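Local coordinates for putative hemin ABC transport system, membrane protein (Burkholderia cenocepacia J2315, PDB 5B57), which probably moves heme across the inner membrane as the membrane-spanning subunit of an ABC-type importer, at residues Ala145-Thr150 with Ala208-Ala213; Thr151-Gly156 with Leu226-Phe231. One frame throughout, in Å; residues are numbered along the deposited sequence.

Contact 1. Residues Ala145-Thr150 with Ala208-Ala213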
ATOM      1  N   ALA A 145      19.866 -14.760 -10.944  1.00 27.34           N
ATOM      2  CA  ALA A 145      20.464 -14.803 -12.268  1.00 29.35           C
ATOM      3  C   ALA A 145      21.697 -13.906 -12.304  1.00 30.34           C
ATOM      4  O   ALA A 145      22.809 -14.365 -12.613  1.00 29.48           O
ATOM      5  CB  ALA A 145      19.432 -14.398 -13.321  1.00 29.43           C
ATOM      6  N   ALA A 146      21.523 -12.641 -11.900  1.00 28.89           N
ATOM      7  CA  ALA A 146      22.622 -11.689 -11.874  1.00 27.84           C
ATOM      8  C   ALA A 146      23.706 -12.075 -10.878  1.00 28.29           C
ATOM      9  O   ALA A 146      24.887 -11.785 -11.119  1.00 22.88           O
ATOM     10  CB  ALA A 146      22.088 -10.302 -11.568  1.00 22.58           C
ATOM     11  N   LEU A 147      23.359 -12.729  -9.767  1.00 28.30           N
ATOM     12  CA  LEU A 147      24.430 -13.249  -8.912  1.00 29.17           C
ATOM     13  C   LEU A 147      25.179 -14.380  -9.609  1.00 29.55           C
ATOM     14  O   LEU A 147      26.409 -14.359  -9.697  1.00 30.15           O
ATOM     15  CB  LEU A 147      23.900 -13.724  -7.557  1.00 29.10           C
ATOM     16  CG  LEU A 147      24.981 -14.207  -6.568  1.00 29.35           C
ATOM     17  CD1 LEU A 147      26.062 -13.149  -6.326  1.00 29.21           C
ATOM     18  CD2 LEU A 147      24.374 -14.644  -5.243  1.00 30.08           C
ATOM     19  N   GLY A 148      24.446 -15.372 -10.126  1.00 31.47           N
ATOM     20  CA  GLY A 148      25.098 -16.512 -10.754  1.00 34.25           C
ATOM     21  C   GLY A 148      25.858 -16.135 -12.010  1.00 36.37           C
ATOM     22  O   GLY A 148      26.942 -16.659 -12.276  1.00 37.37           O
ATOM     23  N   ALA A 149      25.294 -15.219 -12.799  1.00 37.89           N
ATOM     24  CA  ALA A 149      25.994 -14.721 -13.976  1.00 37.82           C
ATOM     25  C   ALA A 149      27.300 -14.012 -13.603  1.00 39.00           C
ATOM     26  O   ALA A 149      28.307 -14.156 -14.302  1.00 41.33           O
ATOM     27  CB  ALA A 149      25.077 -13.790 -14.766  1.00 37.26           C
ATOM     28  N   THR A 150      27.304 -13.240 -12.513  1.00 34.97           N
ATOM     29  CA  THR A 150      28.515 -12.512 -12.164  1.00 33.76           C
ATOM     30  C   THR A 150      29.511 -13.408 -11.436  1.00 34.52           C
ATOM     31  O   THR A 150      30.728 -13.290 -11.647  1.00 36.13           O
ATOM     32  CB  THR A 150      28.164 -11.289 -11.318  1.00 32.38           C
ATOM     33  OG1 THR A 150      27.290 -10.458 -12.067  1.00 30.19           O
ATOM     34  CG2 THR A 150      29.407 -10.462 -10.999  1.00 33.55           C
ATOM     35  N   ALA A 208      19.378  -7.321  -0.944  1.00 30.80           N
ATOM     36  CA  ALA A 208      20.462  -6.509  -0.409  1.00 29.32           C
ATOM     37  C   ALA A 208      21.747  -7.306  -0.351  1.00 30.62           C
ATOM     38  O   ALA A 208      22.813  -6.796  -0.702  1.00 31.32           O
ATOM     39  CB  ALA A 208      20.108  -6.005   0.979  1.00 27.76           C
ATOM     40  N   LEU A 209      21.653  -8.572   0.059  1.00 32.29           N
ATOM     41  CA  LEU A 209      22.818  -9.437   0.239  1.00 34.39           C
ATOM     42  C   LEU A 209      23.435  -9.830  -1.098  1.00 33.09           C
ATOM     43  O   LEU A 209      24.657  -9.754  -1.240  1.00 33.64           O
ATOM     44  CB  LEU A 209      22.400 -10.650   1.092  1.00 37.70           C
ATOM     45  CG  LEU A 209      23.191 -11.914   1.445  1.00 38.86           C
ATOM     46  CD1 LEU A 209      24.288 -11.619   2.422  1.00 39.52           C
ATOM     47  CD2 LEU A 209      22.229 -12.914   2.047  1.00 39.18           C
ATOM     48  N   VAL A 210      22.608 -10.158  -2.102  1.00 31.49           N
ATOM     49  CA  VAL A 210      23.091 -10.463  -3.452  1.00 31.00           C
ATOM     50  C   VAL A 210      23.743  -9.247  -4.148  1.00 31.55           C
ATOM     51  O   VAL A 210      24.743  -9.405  -4.870  1.00 32.25           O
ATOM     52  CB  VAL A 210      21.934 -11.057  -4.291  1.00 28.56           C
ATOM     53  CG1 VAL A 210      22.342 -11.277  -5.750  1.00 26.06           C
ATOM     54  CG2 VAL A 210      21.460 -12.357  -3.672  1.00 28.29           C
ATOM     55  N   GLY A 211      23.196  -8.032  -3.976  1.00 30.26           N
ATOM     56  CA  GLY A 211      23.883  -6.847  -4.479  1.00 29.99           C
ATOM     57  C   GLY A 211      25.210  -6.588  -3.789  1.00 31.07           C
ATOM     58  O   GLY A 211      26.137  -6.042  -4.394  1.00 31.36           O
ATOM     59  N   ALA A 212      25.325  -6.978  -2.519  1.00 31.29           N
ATOM     60  CA  ALA A 212      26.609  -6.906  -1.837  1.00 29.98           C
ATOM     61  C   ALA A 212      27.626  -7.808  -2.515  1.00 29.97           C
ATOM     62  O   ALA A 212      28.741  -7.376  -2.823  1.00 30.96           O
ATOM     63  CB  ALA A 212      26.439  -7.286  -0.370  1.00 30.18           C
ATOM     64  N   ALA A 213      27.244  -9.066  -2.772  1.00 30.35           N
ATOM     65  CA  ALA A 213      28.120  -9.996  -3.487  1.00 29.41           C
ATOM     66  C   ALA A 213      28.409  -9.531  -4.911  1.00 28.91           C
ATOM     67  O   ALA A 213      29.531  -9.709  -5.409  1.00 28.94           O
ATOM     68  CB  ALA A 213      27.503 -11.396  -3.487  1.00 28.53           C
TER
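L147 reaches from helix 141-154 onto the face of helix 196-220 that carries V210 and A213, a helix-helix packing within the all-helical membrane fold of the FecCD permease family. L147 and V210 are the nearest pair of residues, their CA atoms 6.3 Å apart. L147 extends its CG anti to the backbone N (chi1 -176°), and its two methyls then part company over the facing helix. CD2 sits over the fork of V210, at 4.0 Å from both V210 CG1 and V210 CG2, while CD1 lies against A213, 3.6 Å from A213 CB. Nearer the backbone, L147 CB lies against V210 CG1 at 3.4 Å, so the valine touches the leucine at its root as well as at one tip, the two side chains meeting at a slant. V210 and A213, one turn apart, thus receive the two branches of a single leucine. The same helix pair continues through A146 on I214 and T150 on L217, while A208, L209 and A212 pack on the second subunit, another copy of this protein. Within helix 141-154, A146 O accepts two bonds from T150: one from T150 N, and one from T150 OG1 at 2.9 Å, the hydroxyl standing nearly in line with the carbonyl, at a C=O...donor angle of 163°.

Contact 2. Residues Thr151-Gly156 with Leu226-Phe231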
ATOM      1  N   THR A 151      29.015 -14.307 -10.575  1.00 32.39           N
ATOM      2  CA  THR A 151      29.890 -15.292  -9.945  1.00 32.98           C
ATOM      3  C   THR A 151      30.739 -16.020 -10.982  1.00 35.10           C
ATOM      4  O   THR A 151      31.936 -16.245 -10.773  1.00 35.52           O
ATOM      5  CB  THR A 151      29.064 -16.293  -9.146  1.00 31.89           C
ATOM      6  OG1 THR A 151      28.356 -15.605  -8.109  1.00 31.47           O
ATOM      7  CG2 THR A 151      29.957 -17.337  -8.538  1.00 28.87           C
ATOM      8  N   LEU A 152      30.136 -16.363 -12.126  1.00 35.72           N
ATOM      9  CA  LEU A 152      30.846 -17.106 -13.158  1.00 35.23           C
ATOM     10  C   LEU A 152      31.764 -16.215 -13.984  1.00 37.37           C
ATOM     11  O   LEU A 152      32.900 -16.604 -14.274  1.00 40.23           O
ATOM     12  CB  LEU A 152      29.867 -17.828 -14.089  1.00 33.02           C
ATOM     13  CG  LEU A 152      30.622 -18.550 -15.237  1.00 35.46           C
ATOM     14  CD1 LEU A 152      31.470 -19.680 -14.740  1.00 36.14           C
ATOM     15  CD2 LEU A 152      29.724 -19.081 -16.306  1.00 36.72           C
ATOM     16  N   ILE A 153      31.292 -15.041 -14.405  1.00 37.25           N
ATOM     17  CA  ILE A 153      32.130 -14.180 -15.244  1.00 42.44           C
ATOM     18  C   ILE A 153      33.406 -13.782 -14.501  1.00 45.73           C
ATOM     19  O   ILE A 153      34.486 -13.708 -15.098  1.00 49.60           O
ATOM     20  CB  ILE A 153      31.332 -12.950 -15.723  1.00 42.99           C
ATOM     21  CG1 ILE A 153      30.142 -13.344 -16.603  1.00 30.17           C
ATOM     22  CG2 ILE A 153      32.233 -11.924 -16.416  1.00 32.39           C
ATOM     23  CD1 ILE A 153      29.404 -12.151 -17.163  1.00 29.34           C
ATOM     24  N   VAL A 154      33.312 -13.557 -13.183  1.00 44.67           N
ATOM     25  CA  VAL A 154      34.420 -12.992 -12.412  1.00 43.57           C
ATOM     26  C   VAL A 154      35.306 -14.062 -11.785  1.00 46.19           C
ATOM     27  O   VAL A 154      36.523 -13.861 -11.666  1.00 45.72           O
ATOM     28  CB  VAL A 154      33.884 -12.022 -11.342  1.00 39.37           C
ATOM     29  CG1 VAL A 154      35.035 -11.499 -10.463  1.00 39.69           C
ATOM     30  CG2 VAL A 154      33.104 -10.879 -11.998  1.00 37.02           C
ATOM     31  N   LEU A 155      34.736 -15.203 -11.372  1.00 49.42           N
ATOM     32  CA  LEU A 155      35.555 -16.300 -10.874  1.00 54.65           C
ATOM     33  C   LEU A 155      35.751 -17.366 -11.937  1.00 57.95           C
ATOM     34  O   LEU A 155      35.326 -18.512 -11.735  1.00 58.64           O
ATOM     35  CB  LEU A 155      34.934 -16.875  -9.603  1.00 35.54           C
ATOM     36  CG  LEU A 155      34.714 -15.787  -8.541  1.00 35.81           C
ATOM     37  CD1 LEU A 155      33.970 -16.296  -7.335  1.00 33.31           C
ATOM     38  CD2 LEU A 155      36.025 -15.138  -8.118  1.00 35.79           C
ATOM     39  N   GLY A 156      36.391 -17.028 -13.068  1.00 60.61           N
ATOM     40  CA  GLY A 156      36.600 -17.933 -14.181  1.00 65.57           C
ATOM     41  C   GLY A 156      37.062 -19.332 -13.793  1.00 74.96           C
ATOM     42  O   GLY A 156      36.407 -20.324 -14.130  1.00 79.54           O
ATOM     43  N   LEU A 226      34.357  -6.955 -16.484  1.00 31.66           N
ATOM     44  CA  LEU A 226      33.463  -5.815 -16.367  1.00 31.69           C
ATOM     45  C   LEU A 226      32.653  -5.620 -17.649  1.00 31.68           C
ATOM     46  O   LEU A 226      31.455  -5.325 -17.585  1.00 32.95           O
ATOM     47  CB  LEU A 226      34.254  -4.562 -16.001  1.00 25.87           C
ATOM     48  CG  LEU A 226      33.382  -3.423 -15.508  1.00 25.18           C
ATOM     49  CD1 LEU A 226      32.683  -3.834 -14.239  1.00 24.67           C
ATOM     50  CD2 LEU A 226      34.190  -2.188 -15.294  1.00 25.35           C
ATOM     51  N   ARG A 227      33.253  -5.870 -18.820  1.00 32.27           N
ATOM     52  CA  ARG A 227      32.535  -5.592 -20.064  1.00 33.47           C
ATOM     53  C   ARG A 227      31.396  -6.587 -20.298  1.00 32.93           C
ATOM     54  O   ARG A 227      30.325  -6.213 -20.816  1.00 33.42           O
ATOM     55  CB  ARG A 227      33.495  -5.572 -21.255  1.00 36.37           C
ATOM     56  CG  ARG A 227      32.806  -5.252 -22.565  1.00 38.86           C
ATOM     57  CD  ARG A 227      33.701  -4.534 -23.538  1.00 41.83           C
ATOM     58  NE  ARG A 227      33.810  -3.110 -23.233  1.00 43.81           N
ATOM     59  CZ  ARG A 227      32.987  -2.179 -23.710  1.00 45.90           C
ATOM     60  NH1 ARG A 227      31.980  -2.511 -24.516  1.00 45.17           N
ATOM     61  NH2 ARG A 227      33.172  -0.909 -23.378  1.00 46.84           N
ATOM     62  N   SER A 228      31.589  -7.844 -19.886  1.00 30.54           N
ATOM     63  CA  SER A 228      30.506  -8.826 -19.906  1.00 30.99           C
ATOM     64  C   SER A 228      29.350  -8.425 -18.974  1.00 30.37           C
ATOM     65  O   SER A 228      28.207  -8.249 -19.413  1.00 28.96           O
ATOM     66  CB  SER A 228      31.065 -10.186 -19.513  1.00 32.10           C
ATOM     67  OG  SER A 228      31.931 -10.651 -20.524  1.00 33.74           O
ATOM     68  N   LEU A 229      29.639  -8.299 -17.677  1.00 29.36           N
ATOM     69  CA  LEU A 229      28.680  -7.833 -16.691  1.00 27.16           C
ATOM     70  C   LEU A 229      27.816  -6.686 -17.184  1.00 27.50           C
ATOM     71  O   LEU A 229      26.578  -6.771 -17.160  1.00 25.81           O
ATOM     72  CB  LEU A 229      29.434  -7.394 -15.444  1.00 27.32           C
ATOM     73  CG  LEU A 229      30.146  -8.550 -14.793  1.00 26.92           C
ATOM     74  CD1 LEU A 229      30.778  -8.003 -13.535  1.00 26.36           C
ATOM     75  CD2 LEU A 229      29.127  -9.681 -14.546  1.00 25.21           C
ATOM     76  N   THR A 230      28.430  -5.579 -17.618  1.00 28.31           N
ATOM     77  CA  THR A 230      27.576  -4.465 -18.018  1.00 28.50           C
ATOM     78  C   THR A 230      26.788  -4.807 -19.276  1.00 28.74           C
ATOM     79  O   THR A 230      25.621  -4.425 -19.389  1.00 31.99           O
ATOM     80  CB  THR A 230      28.367  -3.169 -18.210  1.00 27.86           C
ATOM     81  OG1 THR A 230      28.947  -3.161 -19.509  1.00 29.63           O
ATOM     82  CG2 THR A 230      29.459  -3.033 -17.194  1.00 26.43           C
ATOM     83  N   PHE A 231      27.384  -5.531 -20.228  1.00 28.55           N
ATOM     84  CA  PHE A 231      26.614  -5.900 -21.419  1.00 28.46           C
ATOM     85  C   PHE A 231      25.435  -6.792 -21.051  1.00 28.43           C
ATOM     86  O   PHE A 231      24.291  -6.535 -21.455  1.00 28.70           O
ATOM     87  CB  PHE A 231      27.506  -6.591 -22.451  1.00 31.17           C
ATOM     88  CG  PHE A 231      26.754  -7.548 -23.336  1.00 33.10           C
ATOM     89  CD1 PHE A 231      26.077  -7.073 -24.468  1.00 33.93           C
ATOM     90  CD2 PHE A 231      26.694  -8.919 -23.022  1.00 32.50           C
ATOM     91  CE1 PHE A 231      25.374  -7.938 -25.276  1.00 33.83           C
ATOM     92  CE2 PHE A 231      25.972  -9.793 -23.818  1.00 33.95           C
ATOM     93  CZ  PHE A 231      25.309  -9.302 -24.962  1.00 34.50           C
TER
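T151 OG1 is hydrogen-bonded to L147 O one turn earlier in helix 141-154, at 2.8 Å, and beyond it I153 and V154 carry the contact with S228 and L229 of helix 223-234. The threonine CB points away from that helix, and its hydroxyl is satisfied within its own. What meets the other segment is apolar. I153 has CG1 anti to the carbonyl carbon (chi1 -63°) and an extended outer chain, which carries CD1 to the junction of two residues: it lies 3.5 Å from S228 CB and 3.6 Å from L229 CD2. I153 CG2 adds a second touch on the serine, 3.7 Å from S228 CB, so that S228 contributes its methylene to the packing. I153 and L229 run alongside each other in opposite senses. V154 instead meets the leucine at about a right angle, its CG2 being 4.0 Å from L229 CD1. L229 therefore divides its methyls, CD2 for the isoleucine and CD1 for the valine. Next to S228, the guanidinium of R227 turns to the second subunit, where NE forms a salt bridge with D223 of that chain and NH2 bonds to A221 O of the same chain. Beside the two segments, Q225 NE2 makes a weak hydrogen bond to I153 O. The groups that meet between 151-156 and 226-231 are themselves aliphatic, which implies that side-chain shape sets the fit there.

In the fold
Helix 141-154 serves both contacts: its middle meets helix 196-220 in contact 1 and its last turn meets helix 223-234 in contact 2, with centres about 11 Å apart. Helices 196-220 and 223-234 follow each other in the chain and probably match transmembrane helix 5 and the short helix 5a of BtuC-type importers, where helix 5a borders the periplasmic gate of the translocation pathway; contact 2 may therefore lie near that gate. T150, in the first segment of contact 1, packs its OG1 on L229 CD2 of contact 2 (3.2 Å). V154 on L217 and V220 also ties the end of contact 2 back to helix 196-220. Both contacts border the second subunit.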